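Local coordinates for protein TRAP dicarboxylate transporter, DctP subunit (PDB 4N91) that binds alpha- and beta-D-glucuronate and, as a TRAP-family periplasmic solute-binding protein, probably delivers this sugar acid to a membrane transporter, at residues A120-M125 with V146-A151; D104-F109 with P133-T138; Y234-M239 with P298-F303. All blocks are in the same frame, centred on the assembly; numbering follows the deposited sequence.

In the fold
Along the chain, contacts 1 and 2 interlock: 104-109, 120-125, 133-138 and 146-151 come in that order and alternate between the two. Their centres lie about 13 Å apart. Helix 118-125, helix 128-135 and strand 143-149 follow one another, and Phe-109 and Phe-135 of contact 2 pack on residues of contact 1. Strand 143-149 lies outermost in the five-stranded sheet. Contact 3 comes later, on strand 231-238 of the four-stranded sheet. Its centre is about 20 Å from that of contact 1 and 25 Å from that of contact 2, yet Met-239 touches Tyr-121. Glucuronate-pocket residues come from both sheets; contact 1 borders the site through Ala-151, just past strand 143-149, and contacts 2 and 3 lie farther out.

Contact 1 (A120-M125 with V146-A151); sequences AYHHVM and VTWLDA
The indole of Trp-148 takes Met-125 on one face and meets Tyr-121 and His-122 obliquely. CB of Met-125 sits 3.3 Å from the centroid of the five-membered ring of Trp-148, nearly on the ring normal, in a CH-pi contact. The Met-125 chain is bent at chi2 and chi3, and its CE reaches back to CB of Trp-148 at 3.8 Å. Met-125 is a selenomethionine, and its SE makes a looser Met-aromatic contact with the same indole. CD2 of His-122 comes 3.6 Å from CH2 of Trp-148, with the two ring planes 36° apart. The Tyr-121 ring is inclined to the indole at 56°, and the three rings form an aromatic cluster.

At the edge of the Tyr-121 ring lie OD1 of Asp-150, near its plane, and, in plane, the water between His-122 and Asp-150. Two waters join the polar ends. One is 2.7 Å from OH of Tyr-121 and accepts from N of Ala-151. The other donates to OD1 of Asp-150 over 2.6 Å and is 2.9 Å from NE2 of His-122. OD1 of Asp-150 also accepts from N of Gly-152, and NE1 of Trp-148 is hydrogen-bonded to OD1 of Asp-126.

The water bridge from Tyr-121 ends on N of Ala-151, a residue of the glucuronate pocket. The axes of 120-125 and 146-149 approach to 10.3 Å and run nearly antiparallel. Strand 242-247 pairs with strand 143-149, helix 256-290 packs against it, and helix 322-334 touches helix 118-125.

Contact 2 (D104-F109 with P133-T138); sequences DVWEIF and PIFEST
The loop after helix 96-99, here a short 3-10 turn, meets helix 128-135, and the indole of Trp-106 slides past Ile-134 of that helix, the two side chains running in opposite directions. NE1 of Trp-106 donates to OG1 of Thr-138 at 3.0 Å. The bond is nearly straight (166°) and close to the indole plane. Over one face of the indole lies O of Ile-134, offset toward the rim and 3.5 Å from CZ2 of Trp-106. O of Ile-134 accepts from both N and OG of Ser-137, the OG bond being 2.8 Å. CG2 of Ile-134 makes a CH-pi contact with the six-membered ring of Trp-106, 4.0 Å from its centroid. Phe-135 meets Trp-106 rim to rim, and CD1 of Phe-135 is 3.7 Å from CZ3 of Trp-106. CG1 of Ile-134 is anti to its carbonyl carbon (chi1 -53°), and CD1 beyond it presses tightly on CG2 of Val-105 at 3.4 Å. An alanine in place of Trp-106 would probably open a gap beside Ile-134 and Phe-135 and leave OG1 of Thr-138 without its indole donor. Phe-324 of helix 322-334 packs on Ile-108 and Ile-134. Leu-99 of helix 96-99 touches Trp-106, while Phe-143 of strand 143-149 touches Thr-138.

Contact 3 (Y234-M239 with P298-F303); sequences YDMHQM and PDQKPF
Across 234-239 and 298-303 the nearest CA atoms are those of Asp-235 and Gln-300, 5.5 Å apart. NE2 of Gln-300 donates to O of Tyr-234 at 3.2 Å, tilted 28° from the carbonyl plane. With chi2 at -177° the chain runs out extended, and CD of Gln-300 comes 3.6 Å from O of Asp-235. A water donates to both O of Tyr-234 and O of Pro-298. CD of Pro-298 packs 3.5 Å from N of Tyr-234.

Strand 231-238 pairs in parallel with strand 294-296, and the chain then turns through 298-300 into helix 301-317. Asp-299 caps this turn, its OD1 accepting from N of Lys-301.

CB of Asp-235 stands over the centre of the Phe-303 ring, 3.8 Å from its centroid, in a CH-pi contact. The carboxylate points on to His-237, and ND1 of His-237 donates to OD2 of Asp-235 over a very short 2.5 Å. OD1 of Asp-235 accepts from N of Phe-156, and NE2 of His-237 is hydrogen-bonded to OE2 of Glu-214. These partners hold the carboxylate at both oxygens and the imidazole at both nitrogens. SE of the selenomethionine Met-236 lies 3.9 Å from NE2 of Gln-300.

Contact 1 (A120-M125 with V146-A151)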
loop_
_atom_site.group_PDB
_atom_site.type_symbol
_atom_site.label_atom_id
_atom_site.label_comp_id
_atom_site.label_asym_id
_atom_site.label_seq_id
_atom_site.Cartn_x
_atom_site.Cartn_y
_atom_site.Cartn_z
ATOM N N ALA A 120 13.083 -9.766 -3.373
ATOM C CA ALA A 120 12.722 -9.564 -4.780
ATOM C C ALA A 120 11.869 -8.303 -4.931
ATOM O O ALA A 120 12.130 -7.451 -5.776
ATOM C CB ALA A 120 11.971 -10.782 -5.329
ATOM N N TYR A 121 10.867 -8.192 -4.072
ATOM C CA TYR A 121 9.970 -7.056 -4.037
ATOM C C TYR A 121 10.714 -5.719 -3.887
ATOM O O TYR A 121 10.513 -4.792 -4.662
ATOM C CB TYR A 121 8.995 -7.298 -2.875
ATOM C CG TYR A 121 8.091 -6.151 -2.500
ATOM C CD1 TYR A 121 7.447 -5.393 -3.465
ATOM C CD2 TYR A 121 7.842 -5.868 -1.168
ATOM C CE1 TYR A 121 6.590 -4.349 -3.109
ATOM C CE2 TYR A 121 6.983 -4.833 -0.787
ATOM C CZ TYR A 121 6.368 -4.078 -1.762
ATOM O OH TYR A 121 5.531 -3.065 -1.402
ATOM N N HIS A 122 11.583 -5.617 -2.888
ATOM C CA HIS A 122 12.280 -4.365 -2.638
ATOM C C HIS A 122 13.172 -3.991 -3.810
ATOM O O HIS A 122 13.276 -2.814 -4.174
ATOM C CB HIS A 122 13.120 -4.474 -1.376
ATOM C CG HIS A 122 12.308 -4.679 -0.145
ATOM N ND1 HIS A 122 12.867 -5.001 1.072
ATOM C CD2 HIS A 122 10.969 -4.608 0.059
ATOM C CE1 HIS A 122 11.908 -5.132 1.971
ATOM N NE2 HIS A 122 10.749 -4.904 1.383
ATOM N N HIS A 123 13.811 -4.983 -4.412
ATOM C CA HIS A 123 14.694 -4.701 -5.530
ATOM C C HIS A 123 13.908 -4.240 -6.745
ATOM O O HIS A 123 14.364 -3.369 -7.475
ATOM C CB HIS A 123 15.552 -5.913 -5.871
ATOM C CG HIS A 123 16.750 -6.048 -4.986
ATOM N ND1 HIS A 123 16.735 -6.772 -3.812
ATOM C CD2 HIS A 123 17.988 -5.510 -5.083
ATOM C CE1 HIS A 123 17.925 -6.698 -3.239
ATOM N NE2 HIS A 123 18.701 -5.934 -3.989
ATOM N N VAL A 124 12.735 -4.833 -6.954
ATOM C CA VAL A 124 11.841 -4.384 -8.009
ATOM C C VAL A 124 11.441 -2.921 -7.834
ATOM O O VAL A 124 11.553 -2.139 -8.775
ATOM C CB VAL A 124 10.590 -5.295 -8.133
ATOM C CG1 VAL A 124 9.496 -4.634 -8.973
ATOM C CG2 VAL A 124 10.991 -6.635 -8.748
HETATM N N MSE A 125 11.012 -2.539 -6.629
HETATM C CA MSE A 125 10.501 -1.199 -6.375
HETATM C C MSE A 125 11.629 -0.169 -6.439
HETATM O O MSE A 125 11.366 1.018 -6.652
HETATM C CB MSE A 125 9.801 -1.145 -5.006
HETATM C CG MSE A 125 8.599 -2.056 -4.881
HETATM SE SE MSE A 125 7.293 -1.865 -6.335
HETATM C CE MSE A 125 6.877 0.063 -6.149
ATOM N N VAL A 146 6.532 9.467 -6.916
ATOM C CA VAL A 146 7.889 9.930 -6.686
ATOM C C VAL A 146 8.747 8.958 -5.872
ATOM O O VAL A 146 9.988 8.981 -5.991
ATOM C CB VAL A 146 7.925 11.330 -6.034
ATOM C CG1 VAL A 146 7.333 12.372 -7.000
ATOM C CG2 VAL A 146 7.253 11.328 -4.659
ATOM N N THR A 147 8.087 8.094 -5.105
ATOM C CA THR A 147 8.760 7.004 -4.405
ATOM C C THR A 147 7.708 6.031 -3.891
ATOM O O THR A 147 6.512 6.246 -4.101
ATOM C CB THR A 147 9.703 7.506 -3.267
ATOM O OG1 THR A 147 10.537 6.425 -2.818
ATOM C CG2 THR A 147 8.936 8.061 -2.116
ATOM N N TRP A 148 8.175 4.962 -3.259
ATOM C CA TRP A 148 7.307 3.966 -2.651
ATOM C C TRP A 148 7.638 3.834 -1.162
ATOM O O TRP A 148 8.683 4.289 -0.681
ATOM C CB TRP A 148 7.472 2.624 -3.360
ATOM C CG TRP A 148 8.833 1.981 -3.123
ATOM C CD1 TRP A 148 10.030 2.310 -3.726
ATOM C CD2 TRP A 148 9.125 0.897 -2.236
ATOM N NE1 TRP A 148 11.040 1.498 -3.251
ATOM C CE2 TRP A 148 10.507 0.617 -2.347
ATOM C CE3 TRP A 148 8.345 0.124 -1.372
ATOM C CZ2 TRP A 148 11.124 -0.382 -1.607
ATOM C CZ3 TRP A 148 8.961 -0.875 -0.644
ATOM C CH2 TRP A 148 10.342 -1.118 -0.767
ATOM N N LEU A 149 6.719 3.218 -0.437
ATOM C CA LEU A 149 6.889 2.956 0.977
ATOM C C LEU A 149 6.496 1.517 1.223
ATOM O O LEU A 149 5.591 1.003 0.559
ATOM C CB LEU A 149 6.010 3.888 1.823
ATOM C CG LEU A 149 6.157 5.396 1.518
ATOM C CD1 LEU A 149 5.071 6.152 2.203
ATOM C CD2 LEU A 149 7.518 5.950 1.874
ATOM N N ASP A 150 7.143 0.881 2.192
ATOM C CA ASP A 150 6.915 -0.523 2.498
ATOM C C ASP A 150 5.631 -0.672 3.327
ATOM O O ASP A 150 5.424 0.043 4.313
ATOM C CB ASP A 150 8.095 -1.039 3.321
ATOM C CG ASP A 150 8.248 -2.549 3.293
ATOM O OD1 ASP A 150 7.321 -3.283 2.897
ATOM O OD2 ASP A 150 9.356 -3.013 3.684
ATOM N N ALA A 151 4.770 -1.586 2.904
ATOM C CA ALA A 151 3.577 -1.958 3.665
ATOM C C ALA A 151 3.536 -3.477 3.871
ATOM O O ALA A 151 2.471 -4.063 4.067
ATOM C CB ALA A 151 2.328 -1.465 2.970
HETATM O O HOH W 1 4.063 -3.524 0.819
HETATM O O HOH W 2 8.180 -5.691 2.432
#

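Contact 2 (D104-F109 with P133-T138)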
loop_
_atom_site.group_PDB
_atom_site.type_symbol
_atom_site.label_atom_id
_atom_site.label_comp_id
_atom_site.label_asym_id
_atom_site.label_seq_id
_atom_site.Cartn_x
_atom_site.Cartn_y
_atom_site.Cartn_z
ATOM N N ASP A 104 -4.634 1.938 -15.581
ATOM C CA ASP A 104 -4.577 0.491 -15.448
ATOM C C ASP A 104 -3.168 -0.093 -15.303
ATOM O O ASP A 104 -3.031 -1.220 -14.847
ATOM C CB ASP A 104 -5.319 -0.205 -16.600
ATOM C CG ASP A 104 -4.646 -0.035 -17.959
ATOM O OD1 ASP A 104 -3.475 0.395 -18.068
ATOM O OD2 ASP A 104 -5.311 -0.374 -18.966
ATOM N N VAL A 105 -2.125 0.634 -15.692
ATOM C CA VAL A 105 -0.797 0.058 -15.603
ATOM C C VAL A 105 -0.363 -0.173 -14.146
ATOM O O VAL A 105 0.500 -1.009 -13.881
ATOM C CB VAL A 105 0.258 0.869 -16.371
ATOM C CG1 VAL A 105 0.749 2.045 -15.569
ATOM C CG2 VAL A 105 1.425 -0.033 -16.751
ATOM N N TRP A 106 -0.967 0.536 -13.199
ATOM C CA TRP A 106 -0.611 0.292 -11.784
ATOM C C TRP A 106 -0.991 -1.126 -11.338
ATOM O O TRP A 106 -0.491 -1.629 -10.324
ATOM C CB TRP A 106 -1.253 1.299 -10.841
ATOM C CG TRP A 106 -0.856 2.723 -11.022
ATOM C CD1 TRP A 106 -1.507 3.655 -11.780
ATOM C CD2 TRP A 106 0.235 3.409 -10.401
ATOM N NE1 TRP A 106 -0.887 4.864 -11.679
ATOM C CE2 TRP A 106 0.194 4.746 -10.855
ATOM C CE3 TRP A 106 1.242 3.031 -9.510
ATOM C CZ2 TRP A 106 1.113 5.705 -10.441
ATOM C CZ3 TRP A 106 2.161 3.980 -9.115
ATOM C CH2 TRP A 106 2.087 5.297 -9.573
ATOM N N GLU A 107 -1.874 -1.767 -12.098
ATOM C CA GLU A 107 -2.325 -3.135 -11.825
ATOM C C GLU A 107 -1.186 -4.086 -11.587
ATOM O O GLU A 107 -1.365 -5.088 -10.914
ATOM C CB GLU A 107 -3.063 -3.699 -13.049
ATOM C CG GLU A 107 -4.466 -3.282 -13.171
ATOM C CD GLU A 107 -5.073 -3.686 -14.495
ATOM O OE1 GLU A 107 -4.333 -3.942 -15.507
ATOM O OE2 GLU A 107 -6.315 -3.714 -14.529
ATOM N N ILE A 108 -0.042 -3.826 -12.209
ATOM C CA ILE A 108 1.080 -4.765 -12.136
ATOM C C ILE A 108 1.437 -5.165 -10.695
ATOM O O ILE A 108 1.617 -6.356 -10.397
ATOM C CB ILE A 108 2.323 -4.227 -12.908
ATOM C CG1 ILE A 108 3.469 -5.239 -12.894
ATOM C CG2 ILE A 108 2.820 -2.892 -12.359
ATOM C CD1 ILE A 108 3.184 -6.489 -13.618
ATOM N N PHE A 109 1.534 -4.185 -9.808
ATOM C CA PHE A 109 1.955 -4.484 -8.426
ATOM C C PHE A 109 0.806 -4.959 -7.526
ATOM O O PHE A 109 1.021 -5.229 -6.346
ATOM C CB PHE A 109 2.645 -3.292 -7.772
ATOM C CG PHE A 109 3.813 -2.763 -8.541
ATOM C CD1 PHE A 109 4.808 -3.607 -9.008
ATOM C CD2 PHE A 109 3.923 -1.412 -8.804
ATOM C CE1 PHE A 109 5.873 -3.094 -9.713
ATOM C CE2 PHE A 109 4.997 -0.908 -9.518
ATOM C CZ PHE A 109 5.951 -1.749 -9.981
ATOM N N PRO A 133 8.265 4.192 -15.464
ATOM C CA PRO A 133 7.155 4.233 -16.429
ATOM C C PRO A 133 5.792 4.115 -15.760
ATOM O O PRO A 133 4.819 4.709 -16.238
ATOM C CB PRO A 133 7.412 3.012 -17.314
ATOM C CG PRO A 133 8.834 2.755 -17.176
ATOM C CD PRO A 133 9.237 3.146 -15.795
ATOM N N ILE A 134 5.738 3.375 -14.661
ATOM C CA ILE A 134 4.500 3.215 -13.917
ATOM C C ILE A 134 4.179 4.518 -13.178
ATOM O O ILE A 134 3.067 5.046 -13.282
ATOM C CB ILE A 134 4.601 2.056 -12.914
ATOM C CG1 ILE A 134 5.066 0.781 -13.610
ATOM C CG2 ILE A 134 3.265 1.813 -12.215
ATOM C CD1 ILE A 134 4.114 0.263 -14.636
ATOM N N PHE A 135 5.166 5.031 -12.457
ATOM C CA PHE A 135 4.999 6.247 -11.651
ATOM C C PHE A 135 4.603 7.463 -12.504
ATOM O O PHE A 135 3.921 8.368 -12.028
ATOM C CB PHE A 135 6.289 6.572 -10.888
ATOM C CG PHE A 135 6.574 5.665 -9.709
ATOM C CD1 PHE A 135 5.794 4.554 -9.441
ATOM C CD2 PHE A 135 7.633 5.949 -8.868
ATOM C CE1 PHE A 135 6.078 3.748 -8.348
ATOM C CE2 PHE A 135 7.915 5.139 -7.786
ATOM C CZ PHE A 135 7.143 4.060 -7.530
ATOM N N GLU A 136 5.023 7.479 -13.761
ATOM C CA GLU A 136 4.752 8.599 -14.665
ATOM C C GLU A 136 3.484 8.428 -15.493
ATOM O O GLU A 136 3.123 9.309 -16.260
ATOM C CB GLU A 136 5.944 8.802 -15.607
ATOM C CG GLU A 136 7.203 9.211 -14.879
ATOM C CD GLU A 136 8.434 9.240 -15.762
ATOM O OE1 GLU A 136 8.311 9.071 -16.995
ATOM O OE2 GLU A 136 9.536 9.430 -15.198
ATOM N N SER A 137 2.807 7.301 -15.328
ATOM C CA SER A 137 1.694 6.938 -16.189
ATOM C C SER A 137 0.494 7.871 -16.066
ATOM O O SER A 137 -0.295 8.005 -17.004
ATOM C CB SER A 137 1.273 5.495 -15.890
ATOM O OG SER A 137 0.678 5.393 -14.619
ATOM N N THR A 138 0.346 8.523 -14.916
ATOM C CA THR A 138 -0.886 9.242 -14.638
ATOM C C THR A 138 -0.685 10.774 -14.634
ATOM O O THR A 138 -1.492 11.520 -14.105
ATOM C CB THR A 138 -1.547 8.677 -13.375
ATOM O OG1 THR A 138 -1.450 7.241 -13.419
ATOM C CG2 THR A 138 -3.009 9.032 -13.339
#

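Contact 3 (Y234-M239 with P298-F303)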
loop_
_atom_site.group_PDB
_atom_site.type_symbol
_atom_site.label_atom_id
_atom_site.label_comp_id
_atom_site.label_asym_id
_atom_site.label_seq_id
_atom_site.Cartn_x
_atom_site.Cartn_y
_atom_site.Cartn_z
ATOM N N TYR A 234 -1.372 -16.283 7.686
ATOM C CA TYR A 234 -0.348 -15.807 6.778
ATOM C C TYR A 234 -0.397 -16.437 5.390
ATOM O O TYR A 234 0.524 -17.171 4.988
ATOM C CB TYR A 234 1.022 -16.035 7.402
ATOM C CG TYR A 234 1.492 -14.999 8.417
ATOM C CD1 TYR A 234 1.963 -13.763 7.996
ATOM C CD2 TYR A 234 1.519 -15.262 9.773
ATOM C CE1 TYR A 234 2.421 -12.831 8.879
ATOM C CE2 TYR A 234 1.971 -14.310 10.679
ATOM C CZ TYR A 234 2.441 -13.101 10.211
ATOM O OH TYR A 234 2.929 -12.173 11.083
ATOM N N ASP A 235 -1.463 -16.158 4.661
ATOM C CA ASP A 235 -1.537 -16.602 3.281
ATOM C C ASP A 235 -0.680 -15.701 2.379
ATOM O O ASP A 235 -0.290 -16.109 1.289
ATOM C CB ASP A 235 -2.973 -16.659 2.799
ATOM C CG ASP A 235 -3.594 -15.296 2.658
ATOM O OD1 ASP A 235 -3.673 -14.604 3.687
ATOM O OD2 ASP A 235 -4.006 -14.920 1.530
HETATM N N MSE A 236 -0.409 -14.480 2.849
HETATM C CA MSE A 236 0.494 -13.517 2.186
HETATM C C MSE A 236 0.226 -13.364 0.675
HETATM O O MSE A 236 1.130 -13.506 -0.179
HETATM C CB MSE A 236 1.956 -13.903 2.474
HETATM C CG MSE A 236 2.304 -13.808 3.950
HETATM SE SE MSE A 236 4.067 -14.522 4.375
HETATM C CE MSE A 236 5.102 -13.133 3.491
ATOM N N HIS A 237 -1.013 -13.013 0.347
ATOM C CA HIS A 237 -1.456 -13.019 -1.041
ATOM C C HIS A 237 -0.900 -11.886 -1.871
ATOM O O HIS A 237 -0.786 -12.023 -3.091
ATOM C CB HIS A 237 -2.979 -13.046 -1.165
ATOM C CG HIS A 237 -3.692 -12.098 -0.256
ATOM N ND1 HIS A 237 -4.289 -12.518 0.909
ATOM C CD2 HIS A 237 -3.951 -10.772 -0.351
ATOM C CE1 HIS A 237 -4.859 -11.494 1.510
ATOM N NE2 HIS A 237 -4.674 -10.424 0.767
ATOM N N GLN A 238 -0.551 -10.775 -1.238
ATOM C CA GLN A 238 0.001 -9.635 -1.971
ATOM C C GLN A 238 1.059 -8.914 -1.167
ATOM O O GLN A 238 1.058 -8.951 0.087
ATOM C CB GLN A 238 -1.057 -8.607 -2.335
ATOM C CG GLN A 238 -2.117 -9.061 -3.300
ATOM C CD GLN A 238 -3.285 -8.105 -3.278
ATOM O OE1 GLN A 238 -3.919 -7.854 -2.217
ATOM N NE2 GLN A 238 -3.568 -7.531 -4.419
HETATM N N MSE A 239 1.963 -8.261 -1.903
HETATM C CA MSE A 239 2.884 -7.283 -1.345
HETATM C C MSE A 239 2.612 -6.002 -2.106
HETATM O O MSE A 239 3.069 -5.831 -3.238
HETATM C CB MSE A 239 4.342 -7.704 -1.470
HETATM C CG MSE A 239 4.588 -9.022 -0.850
HETATM SE SE MSE A 239 6.477 -9.474 -0.912
HETATM C CE MSE A 239 6.976 -8.718 0.851
ATOM N N PRO A 298 -0.830 -21.035 7.154
ATOM C CA PRO A 298 -1.490 -21.993 6.275
ATOM C C PRO A 298 -0.616 -22.378 5.090
ATOM O O PRO A 298 0.325 -21.670 4.730
ATOM C CB PRO A 298 -2.709 -21.213 5.785
ATOM C CG PRO A 298 -2.236 -19.776 5.768
ATOM C CD PRO A 298 -1.373 -19.668 6.997
ATOM N N ASP A 299 -0.952 -23.505 4.485
ATOM C CA ASP A 299 -0.397 -23.894 3.208
ATOM C C ASP A 299 -0.822 -22.850 2.174
ATOM O O ASP A 299 -2.010 -22.627 1.961
ATOM C CB ASP A 299 -0.949 -25.268 2.872
ATOM C CG ASP A 299 -0.445 -25.798 1.549
ATOM O OD1 ASP A 299 0.431 -25.163 0.911
ATOM O OD2 ASP A 299 -0.942 -26.871 1.163
ATOM N N GLN A 300 0.145 -22.189 1.552
ATOM C CA GLN A 300 -0.172 -21.147 0.576
ATOM C C GLN A 300 -0.632 -21.690 -0.771
ATOM O O GLN A 300 -1.354 -21.002 -1.498
ATOM C CB GLN A 300 1.007 -20.183 0.401
ATOM C CG GLN A 300 1.304 -19.423 1.685
ATOM C CD GLN A 300 2.421 -18.411 1.553
ATOM O OE1 GLN A 300 3.041 -18.282 0.506
ATOM N NE2 GLN A 300 2.685 -17.680 2.638
ATOM N N LYS A 301 -0.240 -22.924 -1.115
ATOM C CA LYS A 301 -0.517 -23.434 -2.470
ATOM C C LYS A 301 -1.998 -23.370 -2.887
ATOM O O LYS A 301 -2.308 -22.965 -4.010
ATOM C CB LYS A 301 0.030 -24.853 -2.649
ATOM C CG LYS A 301 -0.267 -25.417 -4.036
ATOM C CD LYS A 301 0.618 -26.611 -4.385
ATOM C CE LYS A 301 0.236 -27.175 -5.741
ATOM N NZ LYS A 301 0.371 -26.169 -6.821
ATOM N N PRO A 302 -2.926 -23.740 -1.985
ATOM C CA PRO A 302 -4.322 -23.652 -2.424
ATOM C C PRO A 302 -4.778 -22.212 -2.716
ATOM O O PRO A 302 -5.627 -22.005 -3.592
ATOM C CB PRO A 302 -5.091 -24.260 -1.257
ATOM C CG PRO A 302 -4.133 -25.210 -0.654
ATOM C CD PRO A 302 -2.794 -24.528 -0.752
ATOM N N PHE A 303 -4.215 -21.231 -2.017
ATOM C CA PHE A 303 -4.548 -19.830 -2.291
ATOM C C PHE A 303 -3.970 -19.445 -3.656
ATOM O O PHE A 303 -4.652 -18.866 -4.492
ATOM C CB PHE A 303 -4.022 -18.901 -1.201
ATOM C CG PHE A 303 -4.685 -19.095 0.142
ATOM C CD1 PHE A 303 -5.796 -18.343 0.502
ATOM C CD2 PHE A 303 -4.196 -20.019 1.040
ATOM C CE1 PHE A 303 -6.414 -18.512 1.717
ATOM C CE2 PHE A 303 -4.808 -20.197 2.286
ATOM C CZ PHE A 303 -5.917 -19.434 2.626
HETATM O O HOH W 3 1.798 -19.531 5.714
HETATM O O HOH W 4 3.401 -15.060 -0.458
#